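Local coordinates for Mll2253 protein (Mesorhizobium loti, PDB 3Q63), which is of unknown function but belongs to the AHA1 family, named after the activator of the Hsp90 ATPase, and has a Bet v 1-like helix-grip fold, at residues 66-69 with 73-76; 108-113 with 122-127; 25-30 with 136-141; 79-82 with 87-90; 95-98 with 103-106. One frame throughout, in Å; residues are numbered along the deposited sequence.

Contact 1 (66-69 with 73-76); sequences LAVE and TLSY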
loop_
_atom_site.group_PDB
_atom_site.type_symbol
_atom_site.label_atom_id
_atom_site.label_comp_id
_atom_site.label_asym_id
_atom_site.label_seq_id
_atom_site.Cartn_x
_atom_site.Cartn_y
_atom_site.Cartn_z
ATOM N N LEU B 66 -14.138 -13.813 -9.558
ATOM C CA LEU B 66 -15.331 -13.757 -10.392
ATOM C C LEU B 66 -15.277 -14.687 -11.590
ATOM O O LEU B 66 -16.282 -15.281 -11.952
ATOM C CB LEU B 66 -15.547 -12.335 -10.904
ATOM C CG LEU B 66 -15.798 -11.276 -9.845
ATOM C CD1 LEU B 66 -15.902 -9.922 -10.533
ATOM C CD2 LEU B 66 -17.084 -11.595 -9.076
ATOM N N ALA B 67 -14.109 -14.788 -12.218
ATOM C CA ALA B 67 -13.965 -15.651 -13.378
ATOM C C ALA B 67 -12.566 -16.228 -13.461
ATOM O O ALA B 67 -11.582 -15.578 -13.097
ATOM C CB ALA B 67 -14.291 -14.880 -14.653
ATOM N N VAL B 68 -12.482 -17.465 -13.942
ATOM C CA VAL B 68 -11.199 -18.129 -14.072
ATOM C C VAL B 68 -11.152 -19.017 -15.303
ATOM O O VAL B 68 -11.910 -19.976 -15.419
ATOM C CB VAL B 68 -10.894 -18.992 -12.840
ATOM C CG1 VAL B 68 -9.533 -19.648 -12.997
ATOM C CG2 VAL B 68 -10.931 -18.139 -11.581
ATOM N N GLU B 69 -10.251 -18.689 -16.214
ATOM C CA GLU B 69 -10.071 -19.456 -17.432
ATOM C C GLU B 69 -8.567 -19.650 -17.596
ATOM O O GLU B 69 -7.880 -18.808 -18.175
ATOM C CB GLU B 69 -10.659 -18.696 -18.615
ATOM C CG GLU B 69 -10.571 -19.429 -19.931
ATOM C CD GLU B 69 -11.396 -18.757 -21.007
ATOM O OE1 GLU B 69 -11.193 -17.542 -21.247
ATOM O OE2 GLU B 69 -12.245 -19.444 -21.614
ATOM N N THR B 73 -7.906 -16.072 -18.871
ATOM C CA THR B 73 -8.592 -14.979 -18.190
ATOM C C THR B 73 -8.704 -15.169 -16.681
ATOM O O THR B 73 -8.873 -16.285 -16.188
ATOM C CB THR B 73 -10.024 -14.797 -18.746
ATOM O OG1 THR B 73 -9.975 -14.713 -20.174
ATOM C CG2 THR B 73 -10.652 -13.528 -18.198
ATOM N N LEU B 74 -8.626 -14.060 -15.957
ATOM C CA LEU B 74 -8.743 -14.070 -14.512
ATOM C C LEU B 74 -9.366 -12.756 -14.058
ATOM O O LEU B 74 -8.875 -11.680 -14.395
ATOM C CB LEU B 74 -7.369 -14.246 -13.861
ATOM C CG LEU B 74 -7.311 -14.145 -12.330
ATOM C CD1 LEU B 74 -8.211 -15.196 -11.699
ATOM C CD2 LEU B 74 -5.874 -14.322 -11.868
ATOM N N SER B 75 -10.449 -12.838 -13.299
ATOM C CA SER B 75 -11.098 -11.629 -12.807
ATOM C C SER B 75 -11.524 -11.777 -11.362
ATOM O O SER B 75 -11.898 -12.863 -10.921
ATOM C CB SER B 75 -12.322 -11.288 -13.663
ATOM O OG SER B 75 -13.014 -10.168 -13.135
ATOM N N TYR B 76 -11.438 -10.676 -10.623
ATOM C CA TYR B 76 -11.846 -10.638 -9.226
ATOM C C TYR B 76 -12.142 -9.216 -8.781
ATOM O O TYR B 76 -11.622 -8.254 -9.368
ATOM C CB TYR B 76 -10.790 -11.266 -8.295
ATOM C CG TYR B 76 -9.336 -10.851 -8.480
ATOM C CD1 TYR B 76 -8.442 -11.682 -9.156
ATOM C CD2 TYR B 76 -8.835 -9.681 -7.903
ATOM C CE1 TYR B 76 -7.083 -11.368 -9.250
ATOM C CE2 TYR B 76 -7.476 -9.355 -7.989
ATOM C CZ TYR B 76 -6.606 -10.205 -8.663
ATOM O OH TYR B 76 -5.262 -9.898 -8.746
#

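Contact 2 (108-113 with 122-127); sequences MEQSGF and GGAKMG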
loop_
_atom_site.group_PDB
_atom_site.type_symbol
_atom_site.label_atom_id
_atom_site.label_comp_id
_atom_site.label_asym_id
_atom_site.label_seq_id
_atom_site.Cartn_x
_atom_site.Cartn_y
_atom_site.Cartn_z
HETATM N N MSE B 108 -4.828 -5.572 -18.527
HETATM C CA MSE B 108 -5.457 -5.494 -17.218
HETATM C C MSE B 108 -6.516 -4.414 -17.319
HETATM O O MSE B 108 -6.227 -3.281 -17.713
HETATM C CB MSE B 108 -4.422 -5.119 -16.159
HETATM C CG MSE B 108 -4.895 -5.214 -14.708
HETATM SE SE MSE B 108 -6.259 -3.927 -14.165
HETATM C CE MSE B 108 -5.414 -2.273 -14.703
ATOM N N GLU B 109 -7.752 -4.775 -16.998
ATOM C CA GLU B 109 -8.843 -3.816 -17.024
ATOM C C GLU B 109 -9.432 -3.766 -15.625
ATOM O O GLU B 109 -9.807 -4.793 -15.067
ATOM C CB GLU B 109 -9.935 -4.236 -18.011
ATOM C CG GLU B 109 -9.532 -4.190 -19.474
ATOM C CD GLU B 109 -10.615 -4.759 -20.375
ATOM O OE1 GLU B 109 -10.799 -6.001 -20.376
ATOM O OE2 GLU B 109 -11.286 -3.963 -21.071
ATOM N N GLN B 110 -9.483 -2.568 -15.058
ATOM C CA GLN B 110 -10.048 -2.363 -13.735
ATOM C C GLN B 110 -11.137 -1.307 -13.887
ATOM O O GLN B 110 -10.848 -0.127 -14.106
ATOM C CB GLN B 110 -8.984 -1.882 -12.742
ATOM C CG GLN B 110 -9.566 -1.449 -11.387
ATOM C CD GLN B 110 -8.513 -1.231 -10.323
ATOM O OE1 GLN B 110 -7.411 -0.776 -10.615
ATOM N NE2 GLN B 110 -8.858 -1.535 -9.072
ATOM N N SER B 111 -12.384 -1.745 -13.775
ATOM C CA SER B 111 -13.529 -0.865 -13.928
ATOM C C SER B 111 -14.292 -0.722 -12.624
ATOM O O SER B 111 -14.135 -1.537 -11.718
ATOM C CB SER B 111 -14.460 -1.436 -14.987
ATOM O OG SER B 111 -14.841 -2.743 -14.604
ATOM N N GLY B 112 -15.130 0.308 -12.540
ATOM C CA GLY B 112 -15.916 0.533 -11.338
ATOM C C GLY B 112 -15.640 1.879 -10.704
ATOM O O GLY B 112 -16.274 2.254 -9.722
ATOM N N PHE B 113 -14.682 2.608 -11.266
ATOM C CA PHE B 113 -14.315 3.921 -10.752
ATOM C C PHE B 113 -15.424 4.944 -11.001
ATOM O O PHE B 113 -15.827 5.167 -12.141
ATOM C CB PHE B 113 -13.017 4.387 -11.413
ATOM C CG PHE B 113 -11.807 3.600 -10.996
ATOM C CD1 PHE B 113 -11.267 3.756 -9.720
ATOM C CD2 PHE B 113 -11.217 2.687 -11.869
ATOM C CE1 PHE B 113 -10.164 3.018 -9.317
ATOM C CE2 PHE B 113 -10.111 1.941 -11.476
ATOM C CZ PHE B 113 -9.581 2.105 -10.196
ATOM N N GLY B 122 -6.711 7.838 -11.072
ATOM C CA GLY B 122 -5.334 8.169 -11.398
ATOM C C GLY B 122 -4.313 7.307 -10.686
ATOM O O GLY B 122 -3.265 6.992 -11.248
ATOM N N GLY B 123 -4.610 6.935 -9.446
ATOM C CA GLY B 123 -3.696 6.105 -8.686
ATOM C C GLY B 123 -3.507 4.745 -9.334
ATOM O O GLY B 123 -2.404 4.197 -9.342
ATOM N N ALA B 124 -4.587 4.199 -9.880
ATOM C CA ALA B 124 -4.537 2.902 -10.536
ATOM C C ALA B 124 -3.794 3.000 -11.865
ATOM O O ALA B 124 -3.099 2.066 -12.266
ATOM C CB ALA B 124 -5.955 2.374 -10.761
ATOM N N LYS B 125 -3.940 4.136 -12.543
ATOM C CA LYS B 125 -3.281 4.348 -13.827
ATOM C C LYS B 125 -1.770 4.260 -13.716
ATOM O O LYS B 125 -1.112 3.722 -14.601
ATOM C CB LYS B 125 -3.659 5.711 -14.416
ATOM C CG LYS B 125 -5.067 5.779 -15.001
ATOM C CD LYS B 125 -5.303 7.107 -15.715
ATOM C CE LYS B 125 -4.503 7.197 -17.008
ATOM N NZ LYS B 125 -5.051 6.316 -18.088
HETATM N N MSE B 126 -1.207 4.795 -12.641
HETATM C CA MSE B 126 0.237 4.729 -12.487
HETATM C C MSE B 126 0.628 3.638 -11.498
HETATM O O MSE B 126 1.800 3.277 -11.394
HETATM C CB MSE B 126 0.790 6.082 -12.043
HETATM C CG MSE B 126 0.261 6.566 -10.717
HETATM SE SE MSE B 126 0.744 8.416 -10.411
HETATM C CE MSE B 126 2.661 8.196 -10.345
ATOM N N GLY B 127 -0.363 3.100 -10.794
ATOM C CA GLY B 127 -0.095 2.049 -9.831
ATOM C C GLY B 127 0.125 0.704 -10.503
ATOM O O GLY B 127 1.022 -0.049 -10.121
#

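Contact 3 (25-30 with 136-141); sequences WRALTQ and EQLLDR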
loop_
_atom_site.group_PDB
_atom_site.type_symbol
_atom_site.label_atom_id
_atom_site.label_comp_id
_atom_site.label_asym_id
_atom_site.label_seq_id
_atom_site.Cartn_x
_atom_site.Cartn_y
_atom_site.Cartn_z
ATOM N N TRP B 25 0.639 -17.009 -16.003
ATOM C CA TRP B 25 -0.548 -17.458 -15.285
ATOM C C TRP B 25 -0.257 -17.844 -13.842
ATOM O O TRP B 25 -1.026 -17.504 -12.936
ATOM C CB TRP B 25 -1.206 -18.641 -16.005
ATOM C CG TRP B 25 -2.448 -19.131 -15.304
ATOM C CD1 TRP B 25 -2.564 -20.242 -14.515
ATOM C CD2 TRP B 25 -3.738 -18.505 -15.303
ATOM N NE1 TRP B 25 -3.844 -20.347 -14.026
ATOM C CE2 TRP B 25 -4.586 -19.295 -14.494
ATOM C CE3 TRP B 25 -4.260 -17.354 -15.908
ATOM C CZ2 TRP B 25 -5.927 -18.972 -14.276
ATOM C CZ3 TRP B 25 -5.597 -17.034 -15.688
ATOM C CH2 TRP B 25 -6.412 -17.841 -14.881
ATOM N N ARG B 26 0.843 -18.557 -13.627
ATOM C CA ARG B 26 1.228 -18.975 -12.283
ATOM C C ARG B 26 1.537 -17.780 -11.396
ATOM O O ARG B 26 1.114 -17.729 -10.239
ATOM C CB ARG B 26 2.440 -19.914 -12.339
ATOM C CG ARG B 26 2.062 -21.371 -12.598
ATOM C CD ARG B 26 3.282 -22.281 -12.605
ATOM N NE ARG B 26 3.922 -22.336 -13.916
ATOM C CZ ARG B 26 3.350 -22.841 -15.008
ATOM N NH1 ARG B 26 2.120 -23.338 -14.952
ATOM N NH2 ARG B 26 4.010 -22.854 -16.155
ATOM N N ALA B 27 2.262 -16.810 -11.941
ATOM C CA ALA B 27 2.607 -15.619 -11.172
ATOM C C ALA B 27 1.357 -14.827 -10.777
ATOM O O ALA B 27 1.366 -14.095 -9.791
ATOM C CB ALA B 27 3.561 -14.735 -11.975
ATOM N N LEU B 28 0.283 -14.978 -11.546
ATOM C CA LEU B 28 -0.966 -14.264 -11.271
ATOM C C LEU B 28 -1.934 -15.030 -10.366
ATOM O O LEU B 28 -2.867 -14.448 -9.813
ATOM C CB LEU B 28 -1.690 -13.950 -12.587
ATOM C CG LEU B 28 -1.012 -12.985 -13.561
ATOM C CD1 LEU B 28 -1.714 -13.022 -14.899
ATOM C CD2 LEU B 28 -1.019 -11.583 -12.977
ATOM N N THR B 29 -1.706 -16.333 -10.217
ATOM C CA THR B 29 -2.588 -17.184 -9.431
ATOM C C THR B 29 -1.954 -17.898 -8.235
ATOM O O THR B 29 -2.641 -18.593 -7.496
ATOM C CB THR B 29 -3.231 -18.250 -10.336
ATOM O OG1 THR B 29 -2.201 -19.023 -10.961
ATOM C CG2 THR B 29 -4.088 -17.587 -11.413
ATOM N N GLN B 30 -0.649 -17.735 -8.049
ATOM C CA GLN B 30 0.044 -18.377 -6.932
ATOM C C GLN B 30 0.275 -17.363 -5.822
ATOM O O GLN B 30 0.994 -16.386 -6.011
ATOM C CB GLN B 30 1.387 -18.921 -7.398
ATOM C CG GLN B 30 1.280 -20.005 -8.445
ATOM C CD GLN B 30 1.404 -21.379 -7.853
ATOM O OE1 GLN B 30 0.560 -21.810 -7.064
ATOM N NE2 GLN B 30 2.468 -22.082 -8.219
ATOM N N GLU B 136 7.279 -8.404 -14.170
ATOM C CA GLU B 136 8.255 -8.760 -15.193
ATOM C C GLU B 136 9.614 -9.058 -14.580
ATOM O O GLU B 136 10.354 -9.917 -15.068
ATOM C CB GLU B 136 8.375 -7.641 -16.220
ATOM C CG GLU B 136 7.185 -7.571 -17.146
ATOM C CD GLU B 136 7.341 -6.518 -18.214
ATOM O OE1 GLU B 136 7.209 -5.319 -17.892
ATOM O OE2 GLU B 136 7.614 -6.891 -19.375
ATOM N N GLN B 137 9.931 -8.347 -13.506
ATOM C CA GLN B 137 11.191 -8.540 -12.797
ATOM C C GLN B 137 11.205 -9.940 -12.183
ATOM O O GLN B 137 12.205 -10.651 -12.251
ATOM C CB GLN B 137 11.336 -7.479 -11.700
ATOM C CG GLN B 137 12.459 -7.755 -10.711
ATOM C CD GLN B 137 12.551 -6.702 -9.616
ATOM O OE1 GLN B 137 11.558 -6.387 -8.947
ATOM N NE2 GLN B 137 13.748 -6.158 -9.419
ATOM N N LEU B 138 10.081 -10.321 -11.585
ATOM C CA LEU B 138 9.944 -11.635 -10.967
ATOM C C LEU B 138 10.119 -12.746 -12.004
ATOM O O LEU B 138 10.879 -13.689 -11.786
ATOM C CB LEU B 138 8.574 -11.765 -10.303
ATOM C CG LEU B 138 8.197 -13.150 -9.775
ATOM C CD1 LEU B 138 9.118 -13.518 -8.631
ATOM C CD2 LEU B 138 6.740 -13.159 -9.322
ATOM N N LEU B 139 9.411 -12.628 -13.125
ATOM C CA LEU B 139 9.484 -13.621 -14.190
ATOM C C LEU B 139 10.908 -13.787 -14.730
ATOM O O LEU B 139 11.298 -14.886 -15.136
ATOM C CB LEU B 139 8.519 -13.247 -15.327
ATOM C CG LEU B 139 7.020 -13.329 -14.978
ATOM C CD1 LEU B 139 6.158 -12.908 -16.174
ATOM C CD2 LEU B 139 6.686 -14.762 -14.578
ATOM N N ASP B 140 11.685 -12.703 -14.726
ATOM C CA ASP B 140 13.068 -12.754 -15.198
ATOM C C ASP B 140 14.032 -13.372 -14.185
ATOM O O ASP B 140 14.914 -14.142 -14.562
ATOM C CB ASP B 140 13.584 -11.357 -15.565
ATOM C CG ASP B 140 13.009 -10.843 -16.873
ATOM O OD1 ASP B 140 12.588 -11.673 -17.715
ATOM O OD2 ASP B 140 12.992 -9.605 -17.068
ATOM N N ARG B 141 13.879 -13.041 -12.907
ATOM C CA ARG B 141 14.784 -13.598 -11.911
ATOM C C ARG B 141 14.480 -15.056 -11.600
ATOM O O ARG B 141 15.298 -15.746 -10.999
ATOM C CB ARG B 141 14.745 -12.791 -10.615
ATOM C CG ARG B 141 13.510 -13.015 -9.772
ATOM C CD ARG B 141 13.771 -12.574 -8.342
ATOM N NE ARG B 141 14.357 -11.235 -8.272
ATOM C CZ ARG B 141 13.686 -10.105 -8.479
ATOM N NH1 ARG B 141 12.392 -10.142 -8.773
ATOM N NH2 ARG B 141 14.309 -8.934 -8.381
#

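Contact 4 (79-82 with 87-90); sequences NLAH and FDLR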
loop_
_atom_site.group_PDB
_atom_site.type_symbol
_atom_site.label_atom_id
_atom_site.label_comp_id
_atom_site.label_asym_id
_atom_site.label_seq_id
_atom_site.Cartn_x
_atom_site.Cartn_y
_atom_site.Cartn_z
ATOM N N ASN B 79 -12.203 -4.248 -3.874
ATOM C CA ASN B 79 -12.994 -3.286 -3.106
ATOM C C ASN B 79 -12.459 -2.860 -1.762
ATOM O O ASN B 79 -11.652 -3.545 -1.138
ATOM C CB ASN B 79 -14.386 -3.844 -2.830
ATOM C CG ASN B 79 -15.094 -4.315 -4.076
ATOM O OD1 ASN B 79 -14.822 -3.854 -5.188
ATOM N ND2 ASN B 79 -16.039 -5.225 -3.891
ATOM N N LEU B 80 -12.975 -1.733 -1.294
ATOM C CA LEU B 80 -12.599 -1.217 0.009
ATOM C C LEU B 80 -13.776 -0.378 0.505
ATOM O O LEU B 80 -14.092 0.667 -0.065
ATOM C CB LEU B 80 -11.314 -0.394 -0.127
ATOM C CG LEU B 80 -10.570 -0.016 1.144
ATOM C CD1 LEU B 80 -9.067 -0.020 0.889
ATOM C CD2 LEU B 80 -11.046 1.344 1.603
ATOM N N ALA B 81 -14.451 -0.863 1.541
ATOM C CA ALA B 81 -15.593 -0.148 2.097
ATOM C C ALA B 81 -15.102 0.994 2.977
ATOM O O ALA B 81 -14.361 0.776 3.938
ATOM C CB ALA B 81 -16.466 -1.101 2.907
ATOM N N HIS B 82 -15.503 2.215 2.642
ATOM C CA HIS B 82 -15.084 3.384 3.414
ATOM C C HIS B 82 -16.220 4.391 3.492
ATOM O O HIS B 82 -16.983 4.567 2.540
ATOM C CB HIS B 82 -13.848 4.027 2.772
ATOM C CG HIS B 82 -13.099 4.958 3.678
ATOM N ND1 HIS B 82 -13.536 6.232 3.973
ATOM C CD2 HIS B 82 -11.913 4.813 4.319
ATOM C CE1 HIS B 82 -12.649 6.835 4.748
ATOM N NE2 HIS B 82 -11.654 5.994 4.972
ATOM N N PHE B 87 -13.035 7.303 -1.117
ATOM C CA PHE B 87 -12.235 6.106 -0.877
ATOM C C PHE B 87 -13.030 4.805 -0.951
ATOM O O PHE B 87 -12.449 3.727 -1.086
ATOM C CB PHE B 87 -11.548 6.207 0.487
ATOM C CG PHE B 87 -10.495 7.271 0.551
ATOM C CD1 PHE B 87 -9.314 7.138 -0.163
ATOM C CD2 PHE B 87 -10.692 8.421 1.308
ATOM C CE1 PHE B 87 -8.341 8.135 -0.128
ATOM C CE2 PHE B 87 -9.725 9.423 1.350
ATOM C CZ PHE B 87 -8.549 9.279 0.630
ATOM N N ASP B 88 -14.353 4.904 -0.854
ATOM C CA ASP B 88 -15.216 3.728 -0.919
ATOM C C ASP B 88 -15.090 3.123 -2.322
ATOM O O ASP B 88 -15.876 3.428 -3.216
ATOM C CB ASP B 88 -16.660 4.139 -0.635
ATOM C CG ASP B 88 -17.593 2.955 -0.512
ATOM O OD1 ASP B 88 -17.313 2.056 0.308
ATOM O OD2 ASP B 88 -18.614 2.934 -1.230
ATOM N N LEU B 89 -14.101 2.255 -2.499
ATOM C CA LEU B 89 -13.827 1.643 -3.797
ATOM C C LEU B 89 -14.565 0.346 -4.078
ATOM O O LEU B 89 -14.626 -0.551 -3.244
ATOM C CB LEU B 89 -12.318 1.411 -3.937
ATOM C CG LEU B 89 -11.736 0.937 -5.273
ATOM C CD1 LEU B 89 -12.076 1.927 -6.383
ATOM C CD2 LEU B 89 -10.226 0.806 -5.130
ATOM N N ARG B 90 -15.118 0.259 -5.280
ATOM C CA ARG B 90 -15.842 -0.919 -5.726
ATOM C C ARG B 90 -15.437 -1.110 -7.184
ATOM O O ARG B 90 -15.813 -0.320 -8.057
ATOM C CB ARG B 90 -17.344 -0.678 -5.618
ATOM C CG ARG B 90 -18.190 -1.865 -6.002
ATOM C CD ARG B 90 -19.662 -1.537 -5.850
ATOM N NE ARG B 90 -20.509 -2.674 -6.198
ATOM C CZ ARG B 90 -20.612 -3.185 -7.422
ATOM N NH1 ARG B 90 -21.405 -4.223 -7.638
ATOM N NH2 ARG B 90 -19.929 -2.652 -8.429
#

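Contact 5 (95-98 with 103-106); sequences FTLT and GTHL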
loop_
_atom_site.group_PDB
_atom_site.type_symbol
_atom_site.label_atom_id
_atom_site.label_comp_id
_atom_site.label_asym_id
_atom_site.label_seq_id
_atom_site.Cartn_x
_atom_site.Cartn_y
_atom_site.Cartn_z
ATOM N N PHE B 95 -7.719 -9.761 -15.902
ATOM C CA PHE B 95 -6.469 -9.951 -16.643
ATOM C C PHE B 95 -6.774 -10.798 -17.869
ATOM O O PHE B 95 -7.530 -11.764 -17.783
ATOM C CB PHE B 95 -5.433 -10.696 -15.792
ATOM C CG PHE B 95 -5.028 -9.966 -14.545
ATOM C CD1 PHE B 95 -4.040 -8.981 -14.585
ATOM C CD2 PHE B 95 -5.646 -10.250 -13.331
ATOM C CE1 PHE B 95 -3.674 -8.291 -13.428
ATOM C CE2 PHE B 95 -5.290 -9.565 -12.167
ATOM C CZ PHE B 95 -4.301 -8.584 -12.217
ATOM N N THR B 96 -6.197 -10.435 -19.008
ATOM C CA THR B 96 -6.410 -11.191 -20.234
ATOM C C THR B 96 -5.049 -11.531 -20.834
ATOM O O THR B 96 -4.239 -10.644 -21.121
ATOM C CB THR B 96 -7.266 -10.393 -21.250
ATOM O OG1 THR B 96 -8.518 -10.050 -20.641
ATOM C CG2 THR B 96 -7.549 -11.231 -22.503
ATOM N N LEU B 97 -4.796 -12.829 -20.978
ATOM C CA LEU B 97 -3.540 -13.324 -21.517
ATOM C C LEU B 97 -3.744 -13.774 -22.959
ATOM O O LEU B 97 -4.633 -14.577 -23.253
ATOM C CB LEU B 97 -3.018 -14.498 -20.672
ATOM C CG LEU B 97 -2.559 -14.185 -19.243
ATOM C CD1 LEU B 97 -3.750 -13.756 -18.390
ATOM C CD2 LEU B 97 -1.892 -15.400 -18.639
ATOM N N THR B 98 -2.927 -13.240 -23.858
ATOM C CA THR B 98 -3.012 -13.590 -25.269
ATOM C C THR B 98 -1.633 -14.067 -25.710
ATOM O O THR B 98 -0.675 -13.306 -25.701
ATOM C CB THR B 98 -3.424 -12.374 -26.133
ATOM O OG1 THR B 98 -4.677 -11.860 -25.672
ATOM C CG2 THR B 98 -3.554 -12.781 -27.604
ATOM N N GLY B 103 6.111 -14.463 -26.511
ATOM C CA GLY B 103 5.675 -14.590 -25.133
ATOM C C GLY B 103 4.183 -14.496 -24.900
ATOM O O GLY B 103 3.408 -15.312 -25.398
ATOM N N THR B 104 3.774 -13.482 -24.144
ATOM C CA THR B 104 2.369 -13.312 -23.829
ATOM C C THR B 104 1.992 -11.854 -23.693
ATOM O O THR B 104 2.679 -11.085 -23.021
ATOM C CB THR B 104 2.017 -13.987 -22.504
ATOM O OG1 THR B 104 2.654 -15.269 -22.433
ATOM C CG2 THR B 104 0.514 -14.166 -22.395
ATOM N N HIS B 105 0.897 -11.472 -24.333
ATOM C CA HIS B 105 0.427 -10.105 -24.233
ATOM C C HIS B 105 -0.589 -10.068 -23.086
ATOM O O HIS B 105 -1.565 -10.817 -23.084
ATOM C CB HIS B 105 -0.211 -9.666 -25.551
ATOM C CG HIS B 105 -0.876 -8.327 -25.482
ATOM N ND1 HIS B 105 -2.115 -8.141 -24.908
ATOM C CD2 HIS B 105 -0.468 -7.105 -25.898
ATOM C CE1 HIS B 105 -2.442 -6.864 -24.975
ATOM N NE2 HIS B 105 -1.460 -6.212 -25.571
ATOM N N LEU B 106 -0.343 -9.200 -22.108
ATOM C CA LEU B 106 -1.211 -9.074 -20.942
ATOM C C LEU B 106 -1.987 -7.757 -20.915
ATOM O O LEU B 106 -1.409 -6.688 -21.107
ATOM C CB LEU B 106 -0.377 -9.180 -19.655
ATOM C CG LEU B 106 -1.122 -8.949 -18.333
ATOM C CD1 LEU B 106 -2.143 -10.052 -18.141
ATOM C CD2 LEU B 106 -0.153 -8.911 -17.154
HETATM O O HOH W 1 -3.889 -9.964 -23.973
#

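Contact 1 (66-69 with 73-76)
Glu69 reaches across to Thr73 at the turn end of an antiparallel hairpin. Its CB lies 3.8 Å from Thr73 N, beside the paired backbone. With CG anti to the backbone N (chi1 -178°) and the chain extended beyond it, the carboxylate is carried out over the face of the sheet that Thr73 also lies on, where OE1 accepts a long hydrogen bond of 3.3 Å from Thr73 OG1 on its anti lone pair. The main chains of the same two residues are joined both ways, Glu69 N to Thr73 O and Thr73 N to Glu69 O, each 2.8 Å. Away from the turn the regular pairing is interrupted by a classic beta bulge: Leu66 N and Ala67 N both donate to Ser75 O, at 2.8 and 3.2 Å, arriving from the same face of its carbonyl plane. Ser75 OG is hydrogen-bonded to Thr94 OG1 of strand 92-100. Toward helix 21-29, Val68 and Leu74 lie side by side, Val68 CG2 4.0 Å from Leu74 CD1, and both side chains touch Trp25.

Contact 2 (108-113 with 122-127)
Ala124 directs its methyl group from the helix toward two side chains of the strand, Gln110 and Phe113. Its CB stands 3.5 Å from Gln110 OE1 and 3.7 Å from Phe113 CZ, the latter approached obliquely to the ring. Gln110 OE1 also lies at the edge of the Phe113 ring, in its plane, so the amide oxygen adjoins both the methyl and the aromatic rim. Gln110 gets there as an extended chain, CG anti to the backbone N (chi1 171°). The buried amide is gripped at both ends: OE1 accepts a hydrogen bond from Trp128 NE1 and NE2 pairs with Ser91 OG, which should fix the rotation of the group. With one methyl touching two side chains, the contact between the segments is narrow, 93 Å² in all. Ala124 also touches Val11 of strand 9-17, while Phe113 packs on Ala120 and Leu89; the site lies where the long helix 118-141 faces the antiparallel sheet near the end of strand 103-113.

Contact 3 (25-30 with 136-141)
Ala27 meets the C-terminal helix through Leu138 and Leu139, one turn of helix 21-29 presenting it. At the start of that turn Trp25 is directed to the sheet, where it touches Leu74. Next, Ala27 supplies the apolar contact: its CB is 4.1 Å from Leu139 CD2 and 4.4 Å from Leu138 CD2. In the helix-grip fold of this superfamily a curved sheet grips a long C-terminal helix, and here helix 21-29 approaches that helix near its end, with CA atoms of Ala27 and Leu139 7.8 Å apart. Because Leu139 holds CG beside its backbone N (chi1 -67°), its CD2 branch swings back toward Ala27. Leu28 then packs on Trp37 of helix 31-37, which Leu138 touches as well, while Trp37 NE1 is hydrogen-bonded to Ala27 O. Thr29, also against Leu74, turns back on Trp25: the carbonyl oxygen of Trp25 accepts a hydrogen bond from Thr29 OG1 at 2.8 Å, the donor 37° out of the carbonyl plane, and Thr29 CG2 lies 3.5 Å above one face of the Trp25 indole, toward its rim.

Contact 4 (79-82 with 87-90)
Hydrogen bonds join His82 to Asp88 and Leu80 to Leu89. Leu80 N gives a near-straight bond of 2.8 Å to Leu89 O; the return bond from Leu89 N to Leu80 O is weak and bent. Together they form a single antiparallel hydrogen-bonded bridge. Beyond it a carboxylate replaces the backbone acceptor: Asp88, its CG anti to the backbone N (chi1 -173°), brings OD1 to 3.0 Å from His82 N, which meets that oxygen on its anti side, 16° out of the carboxylate plane. In the aromatic contact the Phe87 ring turns an edge toward the His82 face, centroids 5.5 Å apart and planes at 54°, while Phe87 CB makes a CH-pi contact over that ring, 4.0 Å from its centroid. His82 ND1 is hydrogen-bonded to Asp84 N and NE2 to Asp62 OD2 of the second subunit. This is a hairpin-like loop between strands 73-77 and 92-100, closed by an isolated bridge, with an inverse gamma turn centred on Asp88 in its returning arm, and part of the dimer interface.

Contact 5 (95-98 with 103-106)
The Phe95 ring is met at its edge, near its plane, by Leu106 CD1, which lies 4.2 Å from Phe95 CD1. Leu106 and Phe95 run obliquely to one another, and the same methyl stands 4.0 Å from Leu97 CD1, so one branch serves two residues of the opposite strand. The His105 imidazole, by contrast, has a water in the plane at its edge: the water is 2.7 Å from His105 ND1, as far from Thr98 OG1, and donates to His105 O at 2.6 Å. The backbones of Thr98 and His105 form a hydrogen-bonded antiparallel pair, Thr98 N to His105 O at 2.9 Å and His105 N to Thr98 O at 2.8 Å, the latter nearly straight at 172°. Thr104 packs CG2 3.9 Å from Leu97 CB. This part of the hairpin thus has an apolar side, Phe95, Leu97 and Leu106 facing helices 21-29 and 118-141, where Thr104 OG1 has its partner in His19 O; on the other, a water links Thr98 and His105, and His105 O serves both that water and Thr98 N.

How the contacts relate
From the N terminus, contact 3 opens first at residues 25-30 and closes last at 136-141, so the other four nest within its loop; none cross. Contact 1 closes the short hairpin of strands 60-69 and 73-77, contact 4 the loop that follows, contact 5 the hairpin of strands 92-100 and 103-113, and contact 2 the step from that last strand to helix 118-141. Contacts 1 and 5 share neighbouring strands, with Leu74 O 2.7 Å from Phe95 N, a probable hydrogen bond. Contact 3 meets contact 1 through Trp25 on Thr73 and contact 5 through Leu28 on Leu97, which places helix 21-29 against the sheet. Contacts 3 and 4 lie on opposite sides of the chain's centre, about 27 Å between centres.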